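Local structure of peroxidase (Cellulomonas bogoriensis 69B4 = DSM 16987, 6QZO) at residues P43-I48 against R308-D313; G130-D135 against T356-S361; L214-D219 against G227-V232; E290-R295 against A348-N353. The protein binds heme b and probably works as a dye-decolorizing (DyP-type) peroxidase, using peroxide to oxidise its substrates. All coordinates share one frame; numbering follows the deposited sequence.

Contact 1: P43-I48 against R308-D313; sequences PPPSFI and RAYNYD
The two halves of the DyP fold meet here: the lead-in and first residues of strand 47-55, from the antiparallel sheet of the N-terminal half, lie against strand 306-314, an outermost strand of the corresponding sheet in the C-terminal half, consistent with the paired ferredoxin-like sheets of this family. Along the second segment, Arg308 comes first. Its CG stands anti to the backbone N (chi1 -152°) and the chain stays extended as far as NE, so the guanidinium is carried out to the proline run. Pro44 CA sits over one face of that group, 3.7 Å from Arg308 NH2, while the ring carbon Pro44 CG crosses the aliphatic stem obliquely, 3.9 Å from Arg308 CG. The polar end is held from just before the run, NH2 being hydrogen-bonded to the carbonyl of Thr42. Next, the side chain of Tyr310 points toward the other segment and has the largest share of the contact. Its CG is anti to the carbonyl carbon, and the ring offers one face to Ile48, whose CG2 lies 3.7 Å from the ring centroid in a CH-pi contact, 27° off the normal. The guanidinium of Arg180 adds a cation-pi contact to the same ring. At the far tip the phenol donates a hydrogen bond of 2.6 Å from Tyr310 OH to Pro45 O, reaching that oxygen from 25° above the carbonyl plane.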
# COMPACT_ATOMS: atom_id res chain seq x y z
N PRO A 43 11.55 14.30 8.87
CA PRO A 43 12.02 12.93 8.76
C PRO A 43 10.96 12.11 8.01
O PRO A 43 9.77 12.22 8.32
CB PRO A 43 12.21 12.47 10.22
CG PRO A 43 12.38 13.74 11.02
CD PRO A 43 11.60 14.80 10.26
N PRO A 44 11.33 11.36 6.95
CA PRO A 44 10.33 10.65 6.15
C PRO A 44 9.57 9.59 6.95
O PRO A 44 10.17 8.73 7.58
CB PRO A 44 11.15 10.06 4.99
CG PRO A 44 12.38 10.93 4.92
CD PRO A 44 12.67 11.29 6.36
N PRO A 45 8.23 9.65 6.99
CA PRO A 45 7.42 8.62 7.63
C PRO A 45 7.18 7.45 6.67
O PRO A 45 7.65 7.50 5.56
CB PRO A 45 6.13 9.40 7.92
CG PRO A 45 5.99 10.27 6.71
CD PRO A 45 7.39 10.72 6.40
N SER A 46 6.42 6.45 7.11
CA SER A 46 6.32 5.12 6.47
C SER A 46 5.70 5.20 5.07
O SER A 46 6.14 4.42 4.19
CB SER A 46 5.58 4.16 7.35
OG SER A 46 6.31 3.92 8.54
N PHE A 47 4.70 6.07 4.84
CA PHE A 47 3.90 6.01 3.59
C PHE A 47 3.83 7.37 2.88
O PHE A 47 3.94 8.42 3.55
CB PHE A 47 2.50 5.46 3.89
CG PHE A 47 2.57 4.19 4.68
CD1 PHE A 47 3.17 3.06 4.14
CD2 PHE A 47 2.13 4.14 5.99
CE1 PHE A 47 3.29 1.89 4.88
CE2 PHE A 47 2.23 2.97 6.72
CZ PHE A 47 2.82 1.85 6.17
N ILE A 48 3.63 7.29 1.56
CA ILE A 48 3.51 8.44 0.62
C ILE A 48 2.46 8.15 -0.44
O ILE A 48 2.40 7.01 -0.94
CB ILE A 48 4.85 8.76 -0.06
CG1 ILE A 48 4.79 10.09 -0.80
CG2 ILE A 48 5.31 7.63 -0.98
CD1 ILE A 48 6.15 10.68 -1.08
N ARG A 308 14.45 11.92 -1.26
CA ARG A 308 13.41 11.55 -0.27
C ARG A 308 12.56 10.45 -0.90
O ARG A 308 11.34 10.67 -1.09
CB ARG A 308 12.63 12.81 0.12
CG ARG A 308 12.05 12.74 1.53
CD ARG A 308 11.36 14.02 1.87
NE ARG A 308 10.70 14.03 3.16
CZ ARG A 308 9.54 13.49 3.43
NH1 ARG A 308 8.94 12.71 2.54
NH2 ARG A 308 8.95 13.73 4.58
N ALA A 309 13.21 9.34 -1.26
CA ALA A 309 12.64 8.27 -2.10
C ALA A 309 11.82 7.27 -1.25
O ALA A 309 12.04 7.15 -0.02
CB ALA A 309 13.73 7.57 -2.87
N TYR A 310 10.89 6.60 -1.92
CA TYR A 310 9.99 5.57 -1.36
C TYR A 310 9.99 4.37 -2.30
O TYR A 310 10.23 4.55 -3.50
CB TYR A 310 8.59 6.17 -1.18
CG TYR A 310 8.43 6.99 0.07
CD1 TYR A 310 8.86 8.31 0.15
CD2 TYR A 310 7.86 6.44 1.20
CE1 TYR A 310 8.74 9.05 1.32
CE2 TYR A 310 7.71 7.16 2.37
CZ TYR A 310 8.14 8.47 2.43
OH TYR A 310 7.98 9.15 3.59
N ASN A 311 9.73 3.17 -1.78
CA ASN A 311 9.55 1.94 -2.60
C ASN A 311 8.15 1.96 -3.21
O ASN A 311 7.22 2.36 -2.50
CB ASN A 311 9.72 0.66 -1.77
CG ASN A 311 11.06 0.61 -1.08
OD1 ASN A 311 12.08 0.94 -1.69
ND2 ASN A 311 11.05 0.25 0.19
N TYR A 312 8.00 1.49 -4.44
CA TYR A 312 6.68 1.16 -5.01
C TYR A 312 6.68 -0.31 -5.41
O TYR A 312 7.71 -0.84 -5.83
CB TYR A 312 6.27 2.13 -6.11
CG TYR A 312 6.82 1.91 -7.49
CD1 TYR A 312 6.27 0.96 -8.33
CD2 TYR A 312 7.84 2.71 -7.99
CE1 TYR A 312 6.76 0.77 -9.62
CE2 TYR A 312 8.32 2.55 -9.28
CZ TYR A 312 7.78 1.58 -10.10
OH TYR A 312 8.25 1.41 -11.37
N ASP A 313 5.54 -0.94 -5.21
CA ASP A 313 5.29 -2.38 -5.45
C ASP A 313 3.83 -2.50 -5.84
O ASP A 313 3.00 -2.38 -4.95
CB ASP A 313 5.67 -3.19 -4.21
CG ASP A 313 5.69 -4.69 -4.47
OD1 ASP A 313 6.25 -5.06 -5.49
OD2 ASP A 313 5.13 -5.47 -3.65

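Contact 2: G130-D135 against T356-S361; sequences GIDRLD and TFPVGS
Two backbone hydrogen bonds tie the loop 130-135, which precedes strand 143-149, to strand 356-366 at the edge of the C-terminal antiparallel sheet. Arg133 N donates to Pro358 O over 2.8 Å, nearly along the C=O axis. The second, Asp135 N to Val359 O, is also 2.8 Å but comes from 42° above the carbonyl plane. Successive strand carbonyls are thus used where Val359 and Gly360 form a classic beta bulge opposite Arg235. Between them, Val359 CA makes a CA-H...O contact of 3.5 Å with Arg133 O.

Apolar contacts flank these two bonds. The Pro358 ring is met by Ile131, whose CD1 comes within 3.9 Å of Pro358 CG, the two side chains crossing at about a right angle. Leu134 CD2 lies against the bulge, 3.6 Å from Gly360 N, and against the CB of Ser361. On the Phe357 side, Arg133 CG approaches Phe357 CD2 at 3.9 Å.

The charged side chains are bound mainly outside the contact or within the loop. Bent at chi2 (-31°), Arg133 folds over its own loop, and NH1 donates to Gly130 O at 2.9 Å and to Asp132 O. The Asp132 carboxylate accepts from Phe129 N and forms a salt bridge with Arg234, which also bonds Ser361 OG. The direct grip is therefore main-chain bonds and carbon packing, with Arg234 linking the segments indirectly.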
# COMPACT_ATOMS: atom_id res chain seq x y z
N GLY A 130 18.45 9.36 -23.21
CA GLY A 130 18.48 8.05 -23.90
C GLY A 130 17.83 6.94 -23.07
O GLY A 130 17.16 6.09 -23.66
N ILE A 131 18.01 6.96 -21.75
CA ILE A 131 17.52 5.90 -20.82
C ILE A 131 16.01 6.03 -20.58
O ILE A 131 15.43 5.04 -20.11
CB ILE A 131 18.29 5.95 -19.49
CG1 ILE A 131 18.20 7.31 -18.81
CG2 ILE A 131 19.73 5.51 -19.71
CD1 ILE A 131 18.47 7.27 -17.32
N ASP A 132 15.40 7.17 -20.88
CA ASP A 132 13.96 7.45 -20.62
C ASP A 132 13.08 6.42 -21.33
O ASP A 132 13.25 6.26 -22.53
CB ASP A 132 13.56 8.85 -21.11
CG ASP A 132 14.04 9.98 -20.23
OD1 ASP A 132 14.56 9.68 -19.13
OD2 ASP A 132 13.84 11.16 -20.65
N ARG A 133 12.16 5.80 -20.60
CA ARG A 133 11.01 5.02 -21.17
C ARG A 133 9.73 5.66 -20.66
O ARG A 133 8.87 4.93 -20.17
CB ARG A 133 11.01 3.55 -20.73
CG ARG A 133 12.05 2.60 -21.27
CD ARG A 133 12.54 2.91 -22.67
NE ARG A 133 13.71 2.16 -23.10
CZ ARG A 133 14.89 2.66 -23.52
NH1 ARG A 133 15.12 3.97 -23.56
NH2 ARG A 133 15.84 1.82 -23.90
N LEU A 134 9.61 6.99 -20.78
CA LEU A 134 8.57 7.78 -20.07
C LEU A 134 7.19 7.46 -20.62
O LEU A 134 6.98 7.58 -21.84
CB LEU A 134 8.89 9.28 -20.20
CG LEU A 134 10.17 9.74 -19.51
CD1 LEU A 134 10.36 11.22 -19.69
CD2 LEU A 134 10.16 9.36 -18.03
N ASP A 135 6.30 7.04 -19.71
CA ASP A 135 4.85 6.81 -19.94
C ASP A 135 4.10 8.09 -19.55
O ASP A 135 4.06 8.44 -18.38
CB ASP A 135 4.38 5.62 -19.10
CG ASP A 135 2.92 5.26 -19.29
OD1 ASP A 135 2.20 6.02 -19.97
OD2 ASP A 135 2.49 4.26 -18.76
N THR A 356 17.47 -0.74 -14.28
CA THR A 356 16.50 0.31 -13.93
C THR A 356 16.12 1.06 -15.20
O THR A 356 16.92 1.03 -16.14
CB THR A 356 17.07 1.29 -12.89
OG1 THR A 356 18.14 1.97 -13.54
CG2 THR A 356 17.56 0.62 -11.63
N PHE A 357 14.96 1.70 -15.23
CA PHE A 357 14.55 2.59 -16.34
C PHE A 357 13.47 3.55 -15.87
O PHE A 357 12.55 3.17 -15.16
CB PHE A 357 14.20 1.79 -17.60
CG PHE A 357 13.15 0.71 -17.46
CD1 PHE A 357 13.50 -0.60 -17.17
CD2 PHE A 357 11.81 1.00 -17.71
CE1 PHE A 357 12.52 -1.58 -17.05
CE2 PHE A 357 10.84 0.00 -17.62
CZ PHE A 357 11.19 -1.29 -17.28
N PRO A 358 13.58 4.86 -16.21
CA PRO A 358 12.56 5.84 -15.82
C PRO A 358 11.30 5.65 -16.66
O PRO A 358 11.42 5.60 -17.87
CB PRO A 358 13.22 7.20 -16.11
CG PRO A 358 14.66 6.89 -16.47
CD PRO A 358 14.66 5.48 -17.00
N VAL A 359 10.14 5.56 -16.00
CA VAL A 359 8.82 5.41 -16.69
C VAL A 359 7.92 6.62 -16.40
O VAL A 359 6.85 6.71 -17.03
CB VAL A 359 8.14 4.08 -16.33
CG1 VAL A 359 8.96 2.90 -16.85
CG2 VAL A 359 7.87 3.93 -14.84
N GLY A 360 8.36 7.55 -15.56
CA GLY A 360 7.62 8.78 -15.23
C GLY A 360 8.54 9.91 -14.82
O GLY A 360 9.52 9.62 -14.12
N SER A 361 8.21 11.14 -15.23
CA SER A 361 8.98 12.36 -14.91
C SER A 361 8.04 13.54 -14.70
O SER A 361 7.18 13.82 -15.60
CB SER A 361 9.99 12.68 -15.98
OG SER A 361 10.99 13.56 -15.45

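Contact 3: L214-D219 against G227-V232; sequences LLWHRD and GGTSMV
The tight part of this contact is a short backbone ladder, fully buried, where Trp216 and His217 run beside Gly227 and Gly228. His217 serves as donor and acceptor at once: its N reaches Gly228 O at 2.9 Å with an angle of 167° at the hydrogen, and its O receives Gly227 N, also at 2.9 Å, nearly along the C=O axis. Gly228 O is shared, for Trp216 CA points a C-H at it from 3.4 Å and the indole meets it with its edge. The ladder leads the chain into strand 229-238, an inner strand of the C-terminal antiparallel sheet of the DyP fold. Thr229 has OG1 anti to its backbone N (chi1 -170°), which aims the hydroxyl at Leu215 O in the plane of that carbonyl, 2.7 Å away. A valine here would remove the hydroxyl that Leu215 O accepts from, and would probably loosen the hold of 214-219 on the strand. Apolar contact is looser: Trp216 CZ3 only reaches Thr229 CG2 at 4.2 Å; one indole face is covered by Leu215 CD2, and the indole also stacks with the ring of His36. Past His217 the chain departs toward solvent, with Arg218 exposed, its CB pointing away from the other segment.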
# COMPACT_ATOMS: atom_id res chain seq x y z
N LEU A 214 21.38 25.12 -0.91
CA LEU A 214 21.29 24.14 -2.02
C LEU A 214 19.91 23.48 -2.07
O LEU A 214 19.66 22.73 -3.03
CB LEU A 214 22.39 23.08 -1.85
CG LEU A 214 23.82 23.60 -1.90
CD1 LEU A 214 24.83 22.46 -1.82
CD2 LEU A 214 24.06 24.44 -3.15
N LEU A 215 19.04 23.76 -1.10
CA LEU A 215 17.66 23.22 -1.02
C LEU A 215 16.64 24.35 -1.18
O LEU A 215 15.71 24.21 -2.00
CB LEU A 215 17.50 22.53 0.34
CG LEU A 215 16.09 22.02 0.65
CD1 LEU A 215 15.68 20.99 -0.39
CD2 LEU A 215 16.03 21.44 2.05
N TRP A 216 16.81 25.40 -0.38
CA TRP A 216 15.81 26.47 -0.16
C TRP A 216 16.14 27.69 -1.04
O TRP A 216 17.31 28.11 -1.04
CB TRP A 216 15.80 26.86 1.32
CG TRP A 216 15.43 25.77 2.28
CD1 TRP A 216 16.13 25.41 3.40
CD2 TRP A 216 14.24 24.95 2.28
NE1 TRP A 216 15.47 24.43 4.08
CE2 TRP A 216 14.31 24.13 3.42
CE3 TRP A 216 13.13 24.84 1.44
CZ2 TRP A 216 13.32 23.19 3.73
CZ3 TRP A 216 12.15 23.93 1.74
CH2 TRP A 216 12.24 23.11 2.87
N HIS A 217 15.15 28.20 -1.76
CA HIS A 217 15.19 29.50 -2.48
C HIS A 217 15.11 30.61 -1.43
O HIS A 217 14.21 30.54 -0.57
CB HIS A 217 14.05 29.55 -3.50
CG HIS A 217 14.12 30.64 -4.51
ND1 HIS A 217 13.57 31.91 -4.29
CD2 HIS A 217 14.61 30.64 -5.77
CE1 HIS A 217 13.74 32.64 -5.37
NE2 HIS A 217 14.39 31.90 -6.30
N ARG A 218 16.03 31.58 -1.45
CA ARG A 218 16.04 32.71 -0.49
C ARG A 218 15.77 34.03 -1.22
O ARG A 218 14.59 34.41 -1.31
CB ARG A 218 17.35 32.71 0.30
CG ARG A 218 17.37 31.74 1.47
CD ARG A 218 18.62 31.93 2.33
NE ARG A 218 18.57 33.10 3.22
CZ ARG A 218 18.03 33.13 4.44
NH1 ARG A 218 17.45 32.07 4.96
NH2 ARG A 218 18.08 34.24 5.16
N ASP A 219 16.81 34.69 -1.74
CA ASP A 219 16.75 36.14 -2.12
C ASP A 219 16.29 36.29 -3.57
O ASP A 219 15.57 37.27 -3.87
CB ASP A 219 18.09 36.85 -1.87
CG ASP A 219 19.30 36.21 -2.54
OD1 ASP A 219 19.57 35.03 -2.26
OD2 ASP A 219 19.99 36.91 -3.31
N GLY A 227 11.59 30.68 0.72
CA GLY A 227 11.26 29.58 1.64
C GLY A 227 10.86 28.31 0.89
O GLY A 227 10.58 27.27 1.54
N GLY A 228 10.83 28.39 -0.44
CA GLY A 228 10.35 27.32 -1.33
C GLY A 228 11.51 26.57 -1.95
O GLY A 228 12.68 26.76 -1.54
N THR A 229 11.20 25.72 -2.93
CA THR A 229 12.16 24.77 -3.52
C THR A 229 11.57 24.25 -4.82
O THR A 229 10.49 24.74 -5.23
CB THR A 229 12.50 23.66 -2.50
OG1 THR A 229 13.60 22.87 -2.98
CG2 THR A 229 11.32 22.77 -2.20
N SER A 230 12.28 23.34 -5.47
CA SER A 230 11.83 22.59 -6.66
C SER A 230 11.73 21.12 -6.27
O SER A 230 12.47 20.71 -5.37
CB SER A 230 12.75 22.80 -7.82
OG SER A 230 13.98 22.14 -7.60
N MET A 231 10.82 20.41 -6.91
CA MET A 231 10.53 18.99 -6.66
C MET A 231 10.61 18.24 -7.99
O MET A 231 9.98 18.70 -8.95
CB MET A 231 9.14 18.82 -6.06
CG MET A 231 8.67 17.38 -5.99
SD MET A 231 7.01 17.37 -5.25
CE MET A 231 6.51 15.70 -5.65
N VAL A 232 11.39 17.16 -8.02
CA VAL A 232 11.44 16.19 -9.15
C VAL A 232 10.83 14.88 -8.65
O VAL A 232 11.20 14.45 -7.55
CB VAL A 232 12.87 15.97 -9.64
CG1 VAL A 232 12.98 14.77 -10.57
CG2 VAL A 232 13.43 17.21 -10.30

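Contact 4: E290-R295 against A348-N353; sequences EAHIRR and AADLLN. With HEM (protoporphyrin IX containing Fe), chain I.
His292 and Asp350 both hold CG anti to the backbone N (chi1 -176° in each), and these extended first torsions bring imidazole and carboxylate together on one side of the heme. The result is the proximal His-carboxylate pair of a heme peroxidase, with His292 at the start of helix 292-296 and Asp350 just after helix 340-348. NE2 of His292 is the axial ligand, 2.1 Å from the iron. Through its other nitrogen, His292 ND1 donates to Asp350 OD2 over 2.7 Å with an angle of 164°, OD2 accepting through its syn lone pair and the bond lying close to the imidazole plane; ring and carboxylate are only 17° from coplanar. Such a bond would probably lend the histidine imidazolate character and strengthen its donation to iron. The carboxylate is itself positioned, since its other oxygen, OD1, accepts from Leu352 N in an Asx turn. An alanine in place of this aspartate would remove both bonds and would probably leave the imidazole freer to rotate and less electron-rich.

Leu352, with CG likewise anti to N, lays CD2 over one imidazole face, 3.6 Å from the ring centroid, and the same methyl packs on heme C2B at 3.6 Å. Farther from the iron, Leu351 N donates to Glu290 O at 2.9 Å, an in-plane bond that links the two backbones, while Leu351 CG packs against Glu290 CB. Arg295, bent at chi2 and chi3, curls over Ala349: Ala349 CB lies over one face of the guanidinium, whose NH2 bonds Arg345 O, and Arg295 NE donates to Ala349 O at 2.8 Å.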
# COMPACT_ATOMS: atom_id res chain seq x y z
N GLU A 290 32.12 3.24 -13.72
CA GLU A 290 30.69 3.43 -14.11
C GLU A 290 29.76 2.99 -12.97
O GLU A 290 28.56 2.85 -13.21
CB GLU A 290 30.44 2.65 -15.40
CG GLU A 290 31.11 3.31 -16.60
CD GLU A 290 30.90 2.63 -17.93
OE1 GLU A 290 30.45 1.45 -17.92
OE2 GLU A 290 31.14 3.29 -18.95
N ALA A 291 30.30 2.82 -11.77
CA ALA A 291 29.54 2.50 -10.53
C ALA A 291 28.62 3.68 -10.21
O ALA A 291 29.06 4.84 -10.39
CB ALA A 291 30.48 2.23 -9.39
N HIS A 292 27.41 3.40 -9.73
CA HIS A 292 26.34 4.40 -9.51
C HIS A 292 26.88 5.57 -8.68
O HIS A 292 26.62 6.72 -9.05
CB HIS A 292 25.11 3.74 -8.86
CG HIS A 292 23.93 4.65 -8.70
ND1 HIS A 292 23.30 5.24 -9.77
CD2 HIS A 292 23.26 5.05 -7.59
CE1 HIS A 292 22.30 5.99 -9.33
NE2 HIS A 292 22.25 5.89 -7.98
N ILE A 293 27.58 5.30 -7.59
CA ILE A 293 27.91 6.36 -6.59
C ILE A 293 29.11 7.17 -7.09
O ILE A 293 29.32 8.29 -6.59
CB ILE A 293 28.15 5.78 -5.18
CG1 ILE A 293 29.44 4.97 -5.09
CG2 ILE A 293 26.93 4.98 -4.73
CD1 ILE A 293 29.89 4.71 -3.68
N ARG A 294 29.88 6.63 -8.03
CA ARG A 294 30.96 7.40 -8.68
C ARG A 294 30.32 8.39 -9.65
O ARG A 294 30.67 9.57 -9.61
CB ARG A 294 31.96 6.48 -9.39
CG ARG A 294 33.11 7.21 -10.06
CD ARG A 294 33.96 6.26 -10.87
NE ARG A 294 34.80 5.43 -10.02
CZ ARG A 294 35.95 5.81 -9.47
NH1 ARG A 294 36.40 7.04 -9.65
NH2 ARG A 294 36.63 4.96 -8.71
N ARG A 295 29.39 7.92 -10.48
CA ARG A 295 28.77 8.71 -11.57
C ARG A 295 27.78 9.73 -10.99
O ARG A 295 27.56 10.76 -11.65
CB ARG A 295 28.10 7.78 -12.59
CG ARG A 295 29.07 6.85 -13.30
CD ARG A 295 30.04 7.60 -14.19
NE ARG A 295 29.34 8.26 -15.28
CZ ARG A 295 29.88 9.15 -16.10
NH1 ARG A 295 31.15 9.52 -15.95
NH2 ARG A 295 29.15 9.70 -17.05
N ALA A 348 24.73 9.25 -19.50
CA ALA A 348 25.96 9.06 -20.31
C ALA A 348 26.61 7.72 -19.94
O ALA A 348 27.04 7.01 -20.87
CB ALA A 348 26.91 10.22 -20.13
N ALA A 349 26.67 7.36 -18.66
CA ALA A 349 27.21 6.07 -18.17
C ALA A 349 26.81 5.82 -16.71
O ALA A 349 27.09 6.67 -15.86
CB ALA A 349 28.71 6.03 -18.35
N ASP A 350 26.21 4.66 -16.46
CA ASP A 350 25.90 4.13 -15.11
C ASP A 350 25.56 2.64 -15.26
O ASP A 350 24.64 2.33 -16.03
CB ASP A 350 24.76 4.91 -14.45
CG ASP A 350 24.46 4.48 -13.03
OD1 ASP A 350 25.13 3.56 -12.53
OD2 ASP A 350 23.54 5.06 -12.42
N LEU A 351 26.28 1.75 -14.57
CA LEU A 351 26.04 0.28 -14.64
C LEU A 351 24.59 -0.04 -14.27
O LEU A 351 23.99 -0.94 -14.88
CB LEU A 351 27.02 -0.43 -13.70
CG LEU A 351 28.48 -0.48 -14.17
CD1 LEU A 351 29.33 -1.17 -13.11
CD2 LEU A 351 28.61 -1.19 -15.52
N LEU A 352 24.03 0.71 -13.32
CA LEU A 352 22.66 0.55 -12.77
C LEU A 352 21.59 0.71 -13.87
O LEU A 352 20.51 0.11 -13.72
CB LEU A 352 22.46 1.59 -11.66
CG LEU A 352 21.14 1.51 -10.90
CD1 LEU A 352 21.01 0.17 -10.19
CD2 LEU A 352 21.01 2.62 -9.89
N ASN A 353 21.88 1.48 -14.92
CA ASN A 353 20.94 1.72 -16.05
C ASN A 353 20.54 0.40 -16.72
O ASN A 353 19.54 0.43 -17.44
CB ASN A 353 21.52 2.64 -17.12
CG ASN A 353 21.56 4.09 -16.69
OD1 ASN A 353 20.79 4.51 -15.82
ND2 ASN A 353 22.45 4.85 -17.29
CHA HEM I . 23.17 6.88 -4.25
CHB HEM I . 20.10 3.43 -5.62
CHC HEM I . 18.45 6.31 -9.13
CHD HEM I . 21.22 9.90 -7.50
C1A HEM I . 22.49 5.69 -4.35
C2A HEM I . 22.80 4.53 -3.59
C3A HEM I . 21.94 3.56 -3.99
C4A HEM I . 21.09 4.13 -4.96
CMA HEM I . 21.88 2.12 -3.50
CAA HEM I . 23.92 4.37 -2.58
CBA HEM I . 23.51 4.73 -1.15
CGA HEM I . 23.36 6.21 -1.04
O1A HEM I . 22.20 6.69 -1.23
O2A HEM I . 24.36 6.93 -0.79
C1B HEM I . 19.40 3.95 -6.70
C2B HEM I . 18.42 3.18 -7.40
C3B HEM I . 17.95 3.98 -8.40
C4B HEM I . 18.68 5.24 -8.28
CMB HEM I . 17.99 1.75 -7.06
CAB HEM I . 16.87 3.76 -9.39
CBB HEM I . 16.00 2.75 -9.32
C1C HEM I . 19.04 7.55 -9.00
C2C HEM I . 18.78 8.63 -9.84
C3C HEM I . 19.56 9.68 -9.41
C4C HEM I . 20.31 9.21 -8.27
CMC HEM I . 17.85 8.70 -11.02
CAC HEM I . 19.42 10.95 -10.18
CBC HEM I . 20.05 12.06 -9.94
C1D HEM I . 21.98 9.34 -6.46
C2D HEM I . 22.98 10.11 -5.70
C3D HEM I . 23.53 9.27 -4.81
C4D HEM I . 22.86 7.98 -5.04
CMD HEM I . 23.38 11.57 -5.85
CAD HEM I . 24.62 9.61 -3.79
CBD HEM I . 26.03 9.39 -4.39
CGD HEM I . 27.20 9.74 -3.49
O1D HEM I . 27.56 10.93 -3.35
O2D HEM I . 27.86 8.85 -2.89
NA HEM I . 21.44 5.43 -5.18
NB HEM I . 19.52 5.15 -7.26
NC HEM I . 19.96 7.89 -8.06
ND HEM I . 21.96 8.07 -6.02
FE HEM I . 20.86 6.66 -6.62

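Contact 4 provides the axial ligand of the heme iron, and the others lie at increasing distance from it. Contact 2 is its direct neighbour: the centres lie 16 Å apart, Ile131 CG2 packs on Asn353 ND2 at 3.7 Å, and Thr356 joins the two through a hydrogen bond from OG1 to Leu352 O while itself touching the heme. Contacts 1, 2 and 3 all reach the C-terminal antiparallel sheet, through strands 306-314, 356-366 and 229-238. Contact 1 also brings in the N-terminal sheet; its Arg308 side chain is about 11 Å from the heme and follows heme-binding Arg307. Contact 3 is farthest from contact 4, centre to centre 27 Å.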